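Local atomic coordinates of restriction endonuclease (Mycobacterium sp., PDB entry 4F0Q), a protein that cleaves DNA as a tetrameric, cytosine methylation-dependent restriction endonuclease, probably recognising the modified base through one domain and cutting with another. Residues V191-E196 with M421-Y426; K291-D294 with A299-L302; A304-A309 with V438-A443. All coordinates share one frame; numbering follows the deposited sequence.

Contact 1 of 3, residues V191-E196 with M421-Y426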
# COMPACT_ATOMS: atom_id res chain seq x y z
N VAL A 191 21.14 -19.28 -4.55
CA VAL A 191 22.57 -19.45 -4.75
C VAL A 191 23.33 -18.66 -3.70
O VAL A 191 23.12 -17.45 -3.54
CB VAL A 191 23.02 -19.01 -6.16
CG1 VAL A 191 24.53 -19.09 -6.29
CG2 VAL A 191 22.35 -19.87 -7.22
N GLN A 192 24.21 -19.34 -2.98
CA GLN A 192 24.97 -18.72 -1.90
C GLN A 192 26.45 -18.67 -2.22
O GLN A 192 26.93 -19.35 -3.13
CB GLN A 192 24.74 -19.48 -0.59
CG GLN A 192 23.28 -19.69 -0.24
CD GLN A 192 23.10 -20.41 1.08
OE1 GLN A 192 22.06 -21.00 1.34
NE2 GLN A 192 24.13 -20.36 1.93
N ARG A 193 27.18 -17.86 -1.45
CA ARG A 193 28.62 -17.73 -1.62
C ARG A 193 29.31 -17.78 -0.26
O ARG A 193 28.90 -17.10 0.68
CB ARG A 193 28.96 -16.42 -2.33
CG ARG A 193 30.45 -16.23 -2.60
CD ARG A 193 30.73 -14.88 -3.24
NE ARG A 193 32.16 -14.71 -3.52
CZ ARG A 193 33.03 -14.22 -2.64
NH1 ARG A 193 32.63 -13.85 -1.43
NH2 ARG A 193 34.31 -14.09 -2.98
N ASP A 194 30.36 -18.59 -0.16
CA ASP A 194 31.16 -18.66 1.05
C ASP A 194 32.18 -17.52 1.02
O ASP A 194 33.08 -17.52 0.18
CB ASP A 194 31.88 -20.01 1.15
CG ASP A 194 32.44 -20.28 2.54
OD1 ASP A 194 32.74 -19.32 3.28
OD2 ASP A 194 32.59 -21.47 2.89
N PRO A 195 32.04 -16.55 1.93
CA PRO A 195 32.90 -15.36 1.95
C PRO A 195 34.36 -15.67 2.28
O PRO A 195 35.23 -14.86 1.99
CB PRO A 195 32.28 -14.50 3.05
CG PRO A 195 31.59 -15.47 3.94
CD PRO A 195 31.06 -16.54 3.03
N GLU A 196 34.61 -16.83 2.89
CA GLU A 196 35.97 -17.19 3.29
C GLU A 196 36.72 -17.94 2.19
O GLU A 196 37.90 -17.69 1.96
CB GLU A 196 35.95 -18.01 4.58
CG GLU A 196 37.34 -18.29 5.15
CD GLU A 196 38.09 -17.03 5.53
OE1 GLU A 196 37.43 -16.04 5.94
OE2 GLU A 196 39.33 -17.02 5.42
N MET A 421 23.72 -8.32 -1.15
CA MET A 421 23.76 -7.91 -2.55
C MET A 421 25.15 -8.10 -3.15
O MET A 421 25.31 -8.68 -4.23
CB MET A 421 23.35 -6.44 -2.69
CG MET A 421 21.90 -6.16 -2.37
SD MET A 421 21.59 -4.40 -2.10
CE MET A 421 22.16 -3.70 -3.65
N VAL A 422 26.15 -7.60 -2.44
CA VAL A 422 27.53 -7.66 -2.89
C VAL A 422 28.04 -9.09 -2.98
O VAL A 422 28.69 -9.47 -3.96
CB VAL A 422 28.45 -6.82 -1.97
CG1 VAL A 422 29.90 -7.16 -2.19
CG2 VAL A 422 28.21 -5.34 -2.21
N GLN A 423 27.73 -9.90 -1.97
CA GLN A 423 28.15 -11.30 -1.97
C GLN A 423 27.46 -12.12 -3.06
O GLN A 423 28.04 -13.05 -3.61
CB GLN A 423 27.91 -11.94 -0.60
CG GLN A 423 28.92 -11.52 0.46
CD GLN A 423 30.31 -12.07 0.19
OE1 GLN A 423 30.46 -13.12 -0.44
NE2 GLN A 423 31.33 -11.37 0.67
N ALA A 424 26.21 -11.76 -3.37
CA ALA A 424 25.42 -12.53 -4.32
C ALA A 424 25.53 -12.04 -5.76
O ALA A 424 25.06 -12.71 -6.69
CB ALA A 424 23.96 -12.58 -3.88
N ASN A 425 26.13 -10.87 -5.96
CA ASN A 425 26.20 -10.29 -7.30
C ASN A 425 27.60 -9.92 -7.79
O ASN A 425 27.88 -10.01 -8.99
CB ASN A 425 25.28 -9.07 -7.41
CG ASN A 425 23.82 -9.43 -7.21
OD1 ASN A 425 23.19 -9.99 -8.10
ND2 ASN A 425 23.28 -9.09 -6.04
N TYR A 426 28.47 -9.51 -6.88
CA TYR A 426 29.78 -8.99 -7.28
C TYR A 426 30.95 -9.73 -6.64
O TYR A 426 32.01 -9.15 -6.42
CB TYR A 426 29.86 -7.50 -6.97
CG TYR A 426 28.73 -6.70 -7.57
CD1 TYR A 426 28.63 -6.54 -8.95
CD2 TYR A 426 27.76 -6.12 -6.77
CE1 TYR A 426 27.59 -5.82 -9.51
CE2 TYR A 426 26.72 -5.39 -7.32
CZ TYR A 426 26.64 -5.25 -8.69
OH TYR A 426 25.61 -4.53 -9.25
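Arg193 reaches Gln423 because its CG stands anti to the backbone N (chi1 -178°) and its chain runs extended from CG to NE, while Gln423 bends at chi2 (-69°) and carries its amide round to meet it. The two side chains cross at roughly a right angle. NH1 of Arg193 donates to OE1 of Gln423 from the edge of the guanidinium, with the guanidinium and amide planes 40° apart. NH1 of Arg193 and OE1 of Gln423 refine to 2.5 Å apart, very short for such a bond, so the exact length is doubtful. The methylene part of the arginine packs too: CD of Arg193 lies 3.3 Å from the backbone O of Gln423. Arginine suits the place because its methylenes pass close to the backbone carbonyl of Gln423 and its NH1 still reaches the amide oxygen. Beyond the bond, NE2 of Gln423 comes within 4.0 Å of CB of Pro195, a loose contact. The Asp194–Glu196 turn is an Asx turn, OD1 of Asp194 accepting from N of Glu196 at 3.1 Å. In the helix, ND2 of Asn425 binds O of Met421, and OD1 of Asn425 accepts from N of Arg253 of a second subunit. Pro100 and Trp101 also touch Gln423. This is a surface contact between domains, joining the end of strand 175-193 in the AspBHI-type N-terminal region to the last turn of helix 411-425, which follows the nuclease sheet.

Contact 2 of 3, residues K291-D294 with A299-L302; sequences KFYD and AFEL
Tyr293 packs against Ala299 and Phe300 in a buried, apolar contact between two successive helices, where helix 281-292 ends and helix 297-314 begins. Tyr293 is the first residue to leave helical geometry, and its ring reaches across the short connection onto the first turn of the next helix. CD1 of Tyr293 lies 3.5 Å from CB of Phe300, and CE1 of Tyr293 is 3.6 Å from CB of Ala299, which meets the tyrosine ring at its edge. Alanine is small enough to let the ring come down close to the helix backbone: CD1 of Tyr293 is only 3.4 Å from N of Phe300. The two rings are set obliquely, with centroids 5.6 Å apart and planes at 58°, forming neither a stack nor a T-shaped pair. Phe300 turns its ring edge toward CG of Tyr293, its chi1 of -179° setting CG opposite the backbone N. CD2 of Phe292 lies over the centre of one tyrosine face, 3.4 Å above it. The side chain of Phe300 lies about 7 Å from a magnesium ion held at Asp334, Gln355 and Ala356, consistent with a PD-(D/E)XK-type active site, which this packing flanks. Between the segments, then, the grip is largely dispersive, ring and methyl surfaces together with the peptide between Ala299 and Phe300, while OH of Tyr293 is satisfied by its hydrogen bond to OG1 of Thr437 on helix 430-440, whose Leu434 also packs on Tyr293.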
# COMPACT_ATOMS: atom_id res chain seq x y z
N LYS A 291 31.54 6.39 5.46
CA LYS A 291 32.75 7.11 5.08
C LYS A 291 32.82 7.35 3.57
O LYS A 291 33.38 8.35 3.12
CB LYS A 291 34.00 6.35 5.55
CG LYS A 291 34.16 6.30 7.06
CD LYS A 291 35.31 5.39 7.46
CE LYS A 291 35.41 5.27 8.97
NZ LYS A 291 36.49 4.33 9.38
N PHE A 292 32.24 6.44 2.80
CA PHE A 292 32.24 6.57 1.35
C PHE A 292 31.20 7.58 0.88
O PHE A 292 31.51 8.49 0.11
CB PHE A 292 31.98 5.21 0.69
CG PHE A 292 32.10 5.23 -0.81
CD1 PHE A 292 33.34 5.18 -1.42
CD2 PHE A 292 30.97 5.30 -1.61
CE1 PHE A 292 33.45 5.20 -2.80
CE2 PHE A 292 31.07 5.31 -2.98
CZ PHE A 292 32.32 5.26 -3.58
N TYR A 293 29.97 7.42 1.35
CA TYR A 293 28.86 8.26 0.90
C TYR A 293 28.66 9.49 1.77
O TYR A 293 27.61 10.12 1.73
CB TYR A 293 27.56 7.45 0.86
CG TYR A 293 27.55 6.37 -0.20
CD1 TYR A 293 27.36 6.69 -1.54
CD2 TYR A 293 27.73 5.04 0.14
CE1 TYR A 293 27.35 5.71 -2.51
CE2 TYR A 293 27.72 4.05 -0.83
CZ TYR A 293 27.53 4.39 -2.15
OH TYR A 293 27.51 3.40 -3.11
N ASP A 294 29.68 9.84 2.55
CA ASP A 294 29.63 11.04 3.38
C ASP A 294 29.61 12.28 2.49
O ASP A 294 28.98 13.29 2.82
CB ASP A 294 30.82 11.09 4.33
CG ASP A 294 30.68 12.18 5.38
OD1 ASP A 294 29.53 12.56 5.68
OD2 ASP A 294 31.71 12.64 5.90
N ALA A 299 24.67 9.35 -5.13
CA ALA A 299 25.15 7.99 -5.31
C ALA A 299 24.56 7.13 -4.20
O ALA A 299 24.17 5.98 -4.43
CB ALA A 299 26.67 7.95 -5.28
N PHE A 300 24.50 7.70 -3.01
CA PHE A 300 23.87 7.04 -1.88
C PHE A 300 22.37 6.93 -2.11
O PHE A 300 21.73 6.02 -1.60
CB PHE A 300 24.15 7.79 -0.57
CG PHE A 300 23.53 7.14 0.63
CD1 PHE A 300 24.11 6.02 1.20
CD2 PHE A 300 22.37 7.65 1.20
CE1 PHE A 300 23.54 5.41 2.31
CE2 PHE A 300 21.80 7.05 2.31
CZ PHE A 300 22.39 5.93 2.87
N GLU A 301 21.81 7.87 -2.87
CA GLU A 301 20.40 7.78 -3.25
C GLU A 301 20.16 6.59 -4.18
O GLU A 301 19.18 5.86 -4.01
CB GLU A 301 19.93 9.09 -3.91
CG GLU A 301 19.91 10.28 -2.96
CD GLU A 301 19.51 11.57 -3.65
OE1 GLU A 301 19.44 11.58 -4.90
OE2 GLU A 301 19.25 12.57 -2.94
N LEU A 302 21.05 6.39 -5.14
CA LEU A 302 20.96 5.25 -6.05
C LEU A 302 21.11 3.93 -5.29
O LEU A 302 20.32 2.99 -5.47
CB LEU A 302 22.01 5.35 -7.15
CG LEU A 302 21.99 4.24 -8.21
CD1 LEU A 302 20.65 4.21 -8.92
CD2 LEU A 302 23.12 4.43 -9.21

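Contact 3 of 3, residues A304-A309 with V438-A443; sequences ASRVAA and VDEYGA
Arg306 and Glu440 meet through the polar ends of two extended side chains that cross at about a right angle. CG of Arg306 is anti to its carbonyl carbon (chi1 -66°), and from CG to NE the chain is fully extended, carrying the guanidinium well away from helix 297-314. Glu440 likewise sets CG opposite its carbonyl carbon (chi1 -56°) and is extended beyond CG, so its carboxylate projects from the end region of helix 430-440 toward the arginine. OE1 of Glu440 lies in the plane of the guanidinium at its edge, 3.1 Å from NH2 of Arg306, and the two make a salt bridge although their flat groups are turned 70° against each other. A water also bridges NH2 of Arg306 and OE1 of Glu440, accepting from the first and donating to the second, though at 2.5 and 2.6 Å its exact position is doubtful. NH1 of Arg306 is hydrogen-bonded to OG of Ser436 on helix 430-440, a second hold that limits rotation of the guanidinium. Long charged chains suit this partly exposed place, since they span between helices whose backbones stay apart. Leu254 and Gln251 of a second subunit pack on Arg306 and Glu440 respectively. Of the surrounding elements, helix 411-425 receives Val307, strand 335-342 receives the small residues Ala304 and Ala308 at Phe335, and Tyr441 folds back onto helix 297-314 at Ala299 and Leu302.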
# COMPACT_ATOMS: atom_id res chain seq x y z
N ALA A 304 20.52 3.47 -2.23
CA ALA A 304 19.33 3.32 -1.40
C ALA A 304 18.15 2.82 -2.21
O ALA A 304 17.30 2.09 -1.69
CB ALA A 304 18.99 4.64 -0.72
N SER A 305 18.07 3.22 -3.47
CA SER A 305 17.02 2.72 -4.35
C SER A 305 17.19 1.22 -4.59
O SER A 305 16.23 0.45 -4.49
CB SER A 305 17.02 3.47 -5.68
OG SER A 305 18.23 3.27 -6.39
N ARG A 306 18.43 0.81 -4.88
CA ARG A 306 18.71 -0.61 -5.09
C ARG A 306 18.45 -1.45 -3.83
O ARG A 306 17.85 -2.53 -3.90
CB ARG A 306 20.15 -0.81 -5.58
CG ARG A 306 20.41 -0.24 -6.96
CD ARG A 306 21.81 -0.57 -7.44
NE ARG A 306 22.06 -0.06 -8.78
CZ ARG A 306 23.20 -0.21 -9.45
NH1 ARG A 306 24.21 -0.88 -8.89
NH2 ARG A 306 23.34 0.29 -10.66
N VAL A 307 18.89 -0.93 -2.69
CA VAL A 307 18.70 -1.59 -1.41
C VAL A 307 17.22 -1.71 -1.07
O VAL A 307 16.77 -2.74 -0.58
CB VAL A 307 19.44 -0.84 -0.27
CG1 VAL A 307 18.97 -1.32 1.10
CG2 VAL A 307 20.94 -1.01 -0.41
N ALA A 308 16.46 -0.65 -1.35
CA ALA A 308 15.02 -0.67 -1.14
C ALA A 308 14.38 -1.74 -2.01
O ALA A 308 13.55 -2.52 -1.54
CB ALA A 308 14.42 0.69 -1.45
N ALA A 309 14.78 -1.79 -3.28
CA ALA A 309 14.30 -2.81 -4.20
C ALA A 309 14.56 -4.21 -3.66
O ALA A 309 13.68 -5.08 -3.70
CB ALA A 309 14.94 -2.63 -5.57
N VAL A 438 28.32 5.33 -7.94
CA VAL A 438 28.97 6.60 -8.26
C VAL A 438 28.89 6.91 -9.75
O VAL A 438 28.66 8.05 -10.16
CB VAL A 438 30.44 6.62 -7.80
CG1 VAL A 438 31.15 7.86 -8.31
CG2 VAL A 438 30.52 6.55 -6.29
N ASP A 439 29.06 5.88 -10.58
CA ASP A 439 29.12 6.06 -12.02
C ASP A 439 27.75 6.13 -12.70
O ASP A 439 27.63 6.67 -13.80
CB ASP A 439 29.95 4.95 -12.67
CG ASP A 439 31.40 4.97 -12.24
OD1 ASP A 439 31.94 6.07 -12.02
OD2 ASP A 439 32.00 3.88 -12.13
N GLU A 440 26.73 5.60 -12.05
CA GLU A 440 25.43 5.46 -12.71
C GLU A 440 24.28 6.25 -12.10
O GLU A 440 23.13 6.08 -12.52
CB GLU A 440 25.05 3.98 -12.82
CG GLU A 440 26.09 3.12 -13.52
CD GLU A 440 25.68 1.66 -13.62
OE1 GLU A 440 24.52 1.35 -13.28
OE2 GLU A 440 26.51 0.83 -14.04
N TYR A 441 24.56 7.12 -11.14
CA TYR A 441 23.48 7.86 -10.48
C TYR A 441 22.91 8.99 -11.34
O TYR A 441 21.73 9.32 -11.24
CB TYR A 441 23.90 8.36 -9.09
CG TYR A 441 24.79 9.59 -9.09
CD1 TYR A 441 24.24 10.87 -9.09
CD2 TYR A 441 26.17 9.47 -9.06
CE1 TYR A 441 25.05 11.99 -9.08
CE2 TYR A 441 26.98 10.59 -9.05
CZ TYR A 441 26.42 11.85 -9.05
OH TYR A 441 27.22 12.97 -9.04
N GLY A 442 23.76 9.59 -12.17
CA GLY A 442 23.33 10.68 -13.03
C GLY A 442 22.36 10.24 -14.10
O GLY A 442 21.42 10.97 -14.43
N ALA A 443 22.58 9.05 -14.65
CA ALA A 443 21.73 8.53 -15.72
C ALA A 443 20.46 7.87 -15.18
O ALA A 443 19.63 7.40 -15.96
CB ALA A 443 22.52 7.55 -16.58
O HOH W 1 22.47 2.23 -11.89

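In the fold
From the N terminus, residues 191-196 at the end of strand 175-193 come first, and contact 1 closes only at 421-426. Inside that long loop, contact 2 opens and closes between neighbouring helices, a short helix-to-helix connection. Helix 297-314 then continues into the first segment of contact 3, whose loop crosses that of contact 1: it opens before 421-426 and closes beyond it, at 438-443. Helices 411-425 and 430-440 are both tied to helix 297-314, the first by SD of Met421 resting 3.8 Å from CG2 of Val307, the second by contact 3. Contacts 2 and 3 also touch, at Leu302 with Glu440 and Phe292 with Val438. Contact 1 adds the N-terminal region, and contacts 1 and 3 both meet the second subunit.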